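PDB 6LUP: MHC class I protein from Ginglymostoma cirratum, which probably binds peptides in the groove of its two distal domains and presents them at the cell surface to T cells, as other MHC class I molecules do. Local coordinates for residues A[202-214]-A[247-259]. Sequence-based numbering, arbitrary orientation.
Sequences FYPHSIEVNLFRD and QAKYSCVVDHDGL
Glu208 with Asp255, Asn210 with Val253 and Phe212 with Ser251 each exchange two backbone hydrogen bonds, pairing strands 208-213 and 250-255 antiparallel. Asp214 N to Lys249 O, at 2.8 Å, adds one more past the strand ends.

Apolar contacts line the inner face. Val209 CG2 lies 3.8 Å from Cys252 SG. With chi1 at 178°, Cys252 points SG between the two sheets, where it bonds to Cys197. This is the immunoglobulin C1-set sandwich, and the pair corresponds to its C and F strands. Strand 183-189 of the facing sheet packs on Leu211, Cys252 and Val254. Ile207, next to Glu208, brings CD1 to 3.8 Å from Val254 CG1. At the exposed end of this face, the extended Arg213 chain runs past Tyr250. Arg213 CG lies 3.7 Å from Tyr250 CE1. Ala248 CB sits over a face of the guanidinium.

On the other face, Val253 CG1 touches the edge of the Phe212 ring at CE1.

The His256 ring closes the other end, beside the cis-Pro204 turn. Its NE2 donates to Tyr203 O at 3.0 Å, approaching from above the carbonyl plane. Phe202 CB makes a CH-pi contact with one imidazole face, 4.0 Å from the ring centroid. Water 1 lies over the opposite face and donates to Ser206 O.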
ATOM      1  N   PHE A 202      13.534  -2.485   6.269  1.00 43.76           N
ATOM      2  CA  PHE A 202      13.951  -1.382   5.403  1.00 42.67           C
ATOM      3  C   PHE A 202      12.812  -0.465   4.975  1.00 41.65           C
ATOM      4  O   PHE A 202      11.657  -0.885   4.877  1.00 40.95           O
ATOM      5  CB  PHE A 202      14.738  -1.882   4.183  1.00 42.35           C
ATOM      6  CG  PHE A 202      13.992  -2.862   3.317  1.00 42.19           C
ATOM      7  CD1 PHE A 202      13.161  -2.419   2.289  1.00 41.67           C
ATOM      8  CD2 PHE A 202      14.151  -4.237   3.498  1.00 42.62           C
ATOM      9  CE1 PHE A 202      12.488  -3.324   1.477  1.00 41.63           C
ATOM     10  CE2 PHE A 202      13.481  -5.147   2.688  1.00 42.14           C
ATOM     11  CZ  PHE A 202      12.646  -4.690   1.678  1.00 41.77           C
ATOM     12  N   TYR A 203      13.159   0.798   4.742  1.00 41.71           N
ATOM     13  CA  TYR A 203      12.234   1.816   4.248  1.00 41.19           C
ATOM     14  C   TYR A 203      13.026   2.797   3.381  1.00 41.38           C
ATOM     15  O   TYR A 203      14.117   3.213   3.777  1.00 42.18           O
ATOM     16  CB  TYR A 203      11.551   2.562   5.409  1.00 41.03           C
ATOM     17  CG  TYR A 203      10.760   3.753   4.936  1.00 40.42           C
ATOM     18  CD1 TYR A 203      11.387   4.978   4.698  1.00 40.43           C
ATOM     19  CD2 TYR A 203       9.395   3.642   4.678  1.00 39.74           C
ATOM     20  CE1 TYR A 203      10.677   6.063   4.226  1.00 40.32           C
ATOM     21  CE2 TYR A 203       8.674   4.724   4.212  1.00 39.45           C
ATOM     22  CZ  TYR A 203       9.318   5.928   3.985  1.00 39.89           C
ATOM     23  OH  TYR A 203       8.603   7.000   3.518  1.00 39.81           O
ATOM     24  N   PRO A 204      12.483   3.192   2.209  1.00 41.04           N
ATOM     25  CA  PRO A 204      11.190   2.828   1.616  1.00 40.63           C
ATOM     26  C   PRO A 204      11.198   1.435   0.977  1.00 41.08           C
ATOM     27  O   PRO A 204      12.210   0.740   1.037  1.00 41.45           O
ATOM     28  CB  PRO A 204      10.974   3.916   0.559  1.00 40.29           C
ATOM     29  CG  PRO A 204      12.347   4.319   0.151  1.00 40.83           C
ATOM     30  CD  PRO A 204      13.204   4.180   1.379  1.00 41.31           C
ATOM     31  N   HIS A 205      10.078   1.046   0.373  1.00 41.36           N
ATOM     32  CA  HIS A 205       9.852  -0.336  -0.067  1.00 42.23           C
ATOM     33  C   HIS A 205      10.766  -0.790  -1.210  1.00 43.03           C
ATOM     34  O   HIS A 205      11.135  -1.966  -1.282  1.00 43.19           O
ATOM     35  CB  HIS A 205       8.384  -0.533  -0.464  1.00 42.08           C
ATOM     36  CG  HIS A 205       8.081  -0.124  -1.870  1.00 42.52           C
ATOM     37  ND1 HIS A 205       7.972  -1.035  -2.901  1.00 43.32           N
ATOM     38  CD2 HIS A 205       7.896   1.097  -2.425  1.00 42.34           C
ATOM     39  CE1 HIS A 205       7.722  -0.392  -4.027  1.00 43.36           C
ATOM     40  NE2 HIS A 205       7.670   0.903  -3.765  1.00 42.97           N
ATOM     41  N   SER A 206      11.112   0.147  -2.090  1.00 43.73           N
ATOM     42  CA  SER A 206      11.892  -0.129  -3.298  1.00 45.21           C
ATOM     43  C   SER A 206      13.264  -0.726  -2.968  1.00 45.89           C
ATOM     44  O   SER A 206      14.012  -0.165  -2.167  1.00 46.06           O
ATOM     45  CB  SER A 206      12.049   1.161  -4.107  1.00 46.06           C
ATOM     46  OG  SER A 206      12.418   0.895  -5.445  1.00 47.86           O
ATOM     47  N   ILE A 207      13.585  -1.866  -3.582  1.00 46.07           N
ATOM     48  CA  ILE A 207      14.825  -2.585  -3.270  1.00 46.80           C
ATOM     49  C   ILE A 207      15.306  -3.508  -4.400  1.00 48.40           C
ATOM     50  O   ILE A 207      14.504  -4.079  -5.144  1.00 48.14           O
ATOM     51  CB  ILE A 207      14.695  -3.375  -1.938  1.00 46.16           C
ATOM     52  CG1 ILE A 207      16.070  -3.804  -1.410  1.00 46.13           C
ATOM     53  CG2 ILE A 207      13.733  -4.551  -2.081  1.00 45.50           C
ATOM     54  CD1 ILE A 207      16.058  -4.305   0.019  1.00 45.95           C
ATOM     55  N   GLU A 208      16.626  -3.638  -4.516  1.00 50.35           N
ATOM     56  CA  GLU A 208      17.251  -4.582  -5.439  1.00 52.41           C
ATOM     57  C   GLU A 208      18.027  -5.614  -4.634  1.00 52.64           C
ATOM     58  O   GLU A 208      18.871  -5.258  -3.812  1.00 52.51           O
ATOM     59  CB  GLU A 208      18.199  -3.865  -6.407  1.00 54.25           C
ATOM     60  CG  GLU A 208      17.542  -2.824  -7.304  1.00 55.99           C
ATOM     61  CD  GLU A 208      16.783  -3.446  -8.461  1.00 57.59           C
ATOM     62  OE1 GLU A 208      15.533  -3.359  -8.475  1.00 58.19           O
ATOM     63  OE2 GLU A 208      17.436  -4.032  -9.353  1.00 59.05           O
ATOM     64  N   VAL A 209      17.727  -6.889  -4.860  1.00 53.18           N
ATOM     65  CA  VAL A 209      18.437  -7.974  -4.182  1.00 54.84           C
ATOM     66  C   VAL A 209      18.708  -9.133  -5.147  1.00 56.29           C
ATOM     67  O   VAL A 209      17.786  -9.757  -5.674  1.00 56.67           O
ATOM     68  CB  VAL A 209      17.721  -8.422  -2.882  1.00 54.58           C
ATOM     69  CG1 VAL A 209      16.209  -8.437  -3.063  1.00 54.42           C
ATOM     70  CG2 VAL A 209      18.236  -9.775  -2.399  1.00 55.33           C
ATOM     71  N   ASN A 210      19.987  -9.398  -5.384  1.00 57.46           N
ATOM     72  CA  ASN A 210      20.395 -10.390  -6.367  1.00 58.79           C
ATOM     73  C   ASN A 210      21.399 -11.370  -5.786  1.00 60.26           C
ATOM     74  O   ASN A 210      22.228 -11.001  -4.951  1.00 60.38           O
ATOM     75  CB  ASN A 210      20.975  -9.701  -7.604  1.00 59.11           C
ATOM     76  CG  ASN A 210      19.959  -8.825  -8.318  1.00 59.04           C
ATOM     77  OD1 ASN A 210      19.063  -9.322  -8.997  1.00 59.77           O
ATOM     78  ND2 ASN A 210      20.102  -7.514  -8.173  1.00 58.82           N
ATOM     79  N   LEU A 211      21.315 -12.617  -6.237  1.00 62.03           N
ATOM     80  CA  LEU A 211      22.185 -13.683  -5.751  1.00 63.61           C
ATOM     81  C   LEU A 211      23.272 -14.036  -6.754  1.00 64.95           C
ATOM     82  O   LEU A 211      23.052 -13.997  -7.966  1.00 64.41           O
ATOM     83  CB  LEU A 211      21.364 -14.923  -5.395  1.00 63.96           C
ATOM     84  CG  LEU A 211      20.786 -14.978  -3.977  1.00 64.33           C
ATOM     85  CD1 LEU A 211      19.714 -13.923  -3.734  1.00 64.27           C
ATOM     86  CD2 LEU A 211      20.229 -16.366  -3.711  1.00 65.12           C
ATOM     87  N   PHE A 212      24.445 -14.378  -6.232  1.00 68.03           N
ATOM     88  CA  PHE A 212      25.616 -14.646  -7.058  1.00 71.39           C
ATOM     89  C   PHE A 212      26.331 -15.939  -6.690  1.00 74.61           C
ATOM     90  O   PHE A 212      26.607 -16.206  -5.515  1.00 74.46           O
ATOM     91  CB  PHE A 212      26.599 -13.473  -6.995  1.00 71.25           C
ATOM     92  CG  PHE A 212      26.177 -12.283  -7.806  1.00 71.26           C
ATOM     93  CD1 PHE A 212      25.281 -11.350  -7.288  1.00 69.98           C
ATOM     94  CD2 PHE A 212      26.678 -12.088  -9.087  1.00 71.74           C
ATOM     95  CE1 PHE A 212      24.888 -10.255  -8.039  1.00 69.52           C
ATOM     96  CE2 PHE A 212      26.289 -10.991  -9.840  1.00 71.84           C
ATOM     97  CZ  PHE A 212      25.394 -10.071  -9.314  1.00 70.61           C
ATOM     98  N   ARG A 213      26.626 -16.736  -7.714  1.00 78.97           N
ATOM     99  CA  ARG A 213      27.433 -17.938  -7.561  1.00 82.61           C
ATOM    100  C   ARG A 213      28.818 -17.695  -8.141  1.00 83.84           C
ATOM    101  O   ARG A 213      28.969 -17.550  -9.355  1.00 83.36           O
ATOM    102  CB  ARG A 213      26.771 -19.135  -8.248  1.00 85.33           C
ATOM    103  CG  ARG A 213      27.545 -20.434  -8.086  1.00 89.48           C
ATOM    104  CD  ARG A 213      26.785 -21.621  -8.648  1.00 92.68           C
ATOM    105  NE  ARG A 213      27.552 -22.857  -8.502  1.00 96.35           N
ATOM    106  CZ  ARG A 213      28.390 -23.338  -9.416  1.00 99.14           C
ATOM    107  NH1 ARG A 213      29.042 -24.472  -9.183  1.00100.56           N
ATOM    108  NH2 ARG A 213      28.579 -22.695 -10.564  1.00101.16           N
ATOM    109  N   ASP A 214      29.814 -17.634  -7.258  1.00 86.12           N
ATOM    110  CA  ASP A 214      31.227 -17.506  -7.635  1.00 90.68           C
ATOM    111  C   ASP A 214      31.485 -16.409  -8.686  1.00 91.66           C
ATOM    112  O   ASP A 214      32.131 -16.656  -9.711  1.00 94.46           O
ATOM    113  CB  ASP A 214      31.770 -18.869  -8.106  1.00 93.12           C
ATOM    114  CG  ASP A 214      33.276 -18.992  -7.951  1.00 95.49           C
ATOM    115  OD1 ASP A 214      33.807 -18.613  -6.884  1.00 96.54           O
ATOM    116  OD2 ASP A 214      33.931 -19.487  -8.894  1.00 97.37           O
ATOM    117  N   GLN A 247      31.798 -26.425  -3.851  1.00101.64           N
ATOM    118  CA  GLN A 247      32.997 -25.594  -3.724  1.00101.60           C
ATOM    119  C   GLN A 247      32.730 -24.101  -3.918  1.00 99.47           C
ATOM    120  O   GLN A 247      33.371 -23.267  -3.275  1.00 99.00           O
ATOM    121  CB  GLN A 247      34.074 -26.050  -4.720  1.00103.56           C
ATOM    122  CG  GLN A 247      34.282 -27.557  -4.828  1.00105.17           C
ATOM    123  CD  GLN A 247      34.944 -28.161  -3.604  1.00105.85           C
ATOM    124  OE1 GLN A 247      34.311 -28.343  -2.564  1.00106.06           O
ATOM    125  NE2 GLN A 247      36.225 -28.488  -3.728  1.00106.52           N
ATOM    126  N   ALA A 248      31.791 -23.780  -4.807  1.00 97.90           N
ATOM    127  CA  ALA A 248      31.523 -22.397  -5.216  1.00 96.46           C
ATOM    128  C   ALA A 248      31.060 -21.495  -4.067  1.00 95.32           C
ATOM    129  O   ALA A 248      30.243 -21.896  -3.234  1.00 94.56           O
ATOM    130  CB  ALA A 248      30.520 -22.366  -6.361  1.00 94.96           C
ATOM    131  N   LYS A 249      31.601 -20.278  -4.033  1.00 94.12           N
ATOM    132  CA  LYS A 249      31.251 -19.295  -3.009  1.00 92.94           C
ATOM    133  C   LYS A 249      29.963 -18.568  -3.380  1.00 88.62           C
ATOM    134  O   LYS A 249      29.744 -18.235  -4.549  1.00 87.54           O
ATOM    135  CB  LYS A 249      32.390 -18.286  -2.803  1.00 95.72           C
ATOM    136  CG  LYS A 249      33.732 -18.901  -2.418  1.00 99.17           C
ATOM    137  CD  LYS A 249      33.747 -19.400  -0.979  1.00100.91           C
ATOM    138  CE  LYS A 249      34.959 -20.283  -0.724  1.00102.80           C
ATOM    139  NZ  LYS A 249      34.989 -20.820   0.667  1.00104.44           N
ATOM    140  N   TYR A 250      29.118 -18.330  -2.381  1.00 84.05           N
ATOM    141  CA  TYR A 250      27.843 -17.654  -2.599  1.00 80.10           C
ATOM    142  C   TYR A 250      27.782 -16.285  -1.941  1.00 76.71           C
ATOM    143  O   TYR A 250      28.158 -16.123  -0.778  1.00 76.84           O
ATOM    144  CB  TYR A 250      26.687 -18.513  -2.097  1.00 80.04           C
ATOM    145  CG  TYR A 250      26.441 -19.745  -2.931  1.00 81.20           C
ATOM    146  CD1 TYR A 250      25.799 -19.655  -4.164  1.00 81.04           C
ATOM    147  CD2 TYR A 250      26.845 -21.001  -2.483  1.00 82.48           C
ATOM    148  CE1 TYR A 250      25.569 -20.787  -4.934  1.00 82.31           C
ATOM    149  CE2 TYR A 250      26.617 -22.141  -3.243  1.00 83.33           C
ATOM    150  CZ  TYR A 250      25.980 -22.028  -4.469  1.00 83.56           C
ATOM    151  OH  TYR A 250      25.750 -23.155  -5.228  1.00 84.36           O
ATOM    152  N   SER A 251      27.302 -15.306  -2.701  1.00 73.08           N
ATOM    153  CA  SER A 251      27.097 -13.963  -2.179  1.00 70.37           C
ATOM    154  C   SER A 251      25.697 -13.431  -2.487  1.00 67.95           C
ATOM    155  O   SER A 251      25.080 -13.792  -3.497  1.00 66.95           O
ATOM    156  CB  SER A 251      28.173 -13.004  -2.700  1.00 70.02           C
ATOM    157  OG  SER A 251      28.097 -12.859  -4.106  1.00 70.32           O
ATOM    158  N   CYS A 252      25.201 -12.587  -1.589  1.00 65.42           N
ATOM    159  CA  CYS A 252      23.961 -11.862  -1.793  1.00 62.66           C
ATOM    160  C   CYS A 252      24.257 -10.363  -1.831  1.00 61.79           C
ATOM    161  O   CYS A 252      24.911  -9.828  -0.932  1.00 61.39           O
ATOM    162  CB  CYS A 252      22.966 -12.184  -0.684  1.00 61.72           C
ATOM    163  SG  CYS A 252      21.414 -11.283  -0.848  1.00 61.09           S
ATOM    164  N   VAL A 253      23.782  -9.698  -2.881  1.00 60.59           N
ATOM    165  CA  VAL A 253      24.034  -8.273  -3.073  1.00 59.97           C
ATOM    166  C   VAL A 253      22.735  -7.462  -2.977  1.00 58.54           C
ATOM    167  O   VAL A 253      21.734  -7.793  -3.615  1.00 58.00           O
ATOM    168  CB  VAL A 253      24.801  -7.998  -4.392  1.00 60.74           C
ATOM    169  CG1 VAL A 253      23.937  -8.285  -5.609  1.00 61.42           C
ATOM    170  CG2 VAL A 253      25.304  -6.566  -4.439  1.00 61.69           C
ATOM    171  N   VAL A 254      22.759  -6.408  -2.162  1.00 57.41           N
ATOM    172  CA  VAL A 254      21.563  -5.611  -1.903  1.00 55.99           C
ATOM    173  C   VAL A 254      21.767  -4.133  -2.242  1.00 56.48           C
ATOM    174  O   VAL A 254      22.762  -3.522  -1.845  1.00 56.69           O
ATOM    175  CB  VAL A 254      21.098  -5.745  -0.438  1.00 55.22           C
ATOM    176  CG1 VAL A 254      19.779  -5.016  -0.224  1.00 54.23           C
ATOM    177  CG2 VAL A 254      20.952  -7.206  -0.047  1.00 55.23           C
ATOM    178  N   ASP A 255      20.811  -3.577  -2.985  1.00 56.75           N
ATOM    179  CA  ASP A 255      20.750  -2.144  -3.258  1.00 56.94           C
ATOM    180  C   ASP A 255      19.483  -1.528  -2.684  1.00 55.77           C
ATOM    181  O   ASP A 255      18.366  -1.924  -3.023  1.00 54.66           O
ATOM    182  CB  ASP A 255      20.846  -1.859  -4.755  1.00 58.63           C
ATOM    183  CG  ASP A 255      22.273  -1.857  -5.253  1.00 60.98           C
ATOM    184  OD1 ASP A 255      22.981  -0.850  -5.023  1.00 62.24           O
ATOM    185  OD2 ASP A 255      22.684  -2.861  -5.873  1.00 61.58           O
ATOM    186  N   HIS A 256      19.684  -0.560  -1.799  1.00 56.04           N
ATOM    187  CA  HIS A 256      18.619   0.170  -1.136  1.00 55.06           C
ATOM    188  C   HIS A 256      19.164   1.566  -0.885  1.00 56.02           C
ATOM    189  O   HIS A 256      20.326   1.720  -0.502  1.00 57.09           O
ATOM    190  CB  HIS A 256      18.255  -0.519   0.185  1.00 54.37           C
ATOM    191  CG  HIS A 256      17.138   0.141   0.935  1.00 53.48           C
ATOM    192  ND1 HIS A 256      15.811  -0.163   0.714  1.00 52.39           N
ATOM    193  CD2 HIS A 256      17.150   1.074   1.916  1.00 53.01           C
ATOM    194  CE1 HIS A 256      15.056   0.563   1.520  1.00 51.25           C
ATOM    195  NE2 HIS A 256      15.843   1.321   2.259  1.00 51.96           N
ATOM    196  N   ASP A 257      18.341   2.583  -1.107  1.00 56.12           N
ATOM    197  CA  ASP A 257      18.808   3.961  -0.955  1.00 57.18           C
ATOM    198  C   ASP A 257      18.992   4.385   0.514  1.00 56.70           C
ATOM    199  O   ASP A 257      19.310   5.538   0.810  1.00 56.99           O
ATOM    200  CB  ASP A 257      17.931   4.937  -1.750  1.00 57.37           C
ATOM    201  CG  ASP A 257      16.508   4.987  -1.256  1.00 57.01           C
ATOM    202  OD1 ASP A 257      16.257   4.595  -0.094  1.00 57.62           O
ATOM    203  OD2 ASP A 257      15.634   5.421  -2.036  1.00 56.63           O
ATOM    204  N   GLY A 258      18.796   3.434   1.422  1.00 56.08           N
ATOM    205  CA  GLY A 258      19.178   3.598   2.816  1.00 56.92           C
ATOM    206  C   GLY A 258      20.578   3.064   3.066  1.00 58.31           C
ATOM    207  O   GLY A 258      21.125   3.236   4.155  1.00 59.17           O
ATOM    208  N   LEU A 259      21.161   2.414   2.060  1.00 58.45           N
ATOM    209  CA  LEU A 259      22.511   1.866   2.171  1.00 59.35           C
ATOM    210  C   LEU A 259      23.564   2.859   1.694  1.00 61.11           C
ATOM    211  O   LEU A 259      24.553   3.106   2.389  1.00 62.76           O
ATOM    212  CB  LEU A 259      22.631   0.541   1.412  1.00 58.83           C
ATOM    213  CG  LEU A 259      21.813  -0.628   1.963  1.00 58.01           C
ATOM    214  CD1 LEU A 259      21.686  -1.728   0.921  1.00 57.33           C
ATOM    215  CD2 LEU A 259      22.414  -1.167   3.257  1.00 57.96           C
TER
HETATM  216  O   HOH W   1      14.998   2.255  -1.414  1.00 34.58           O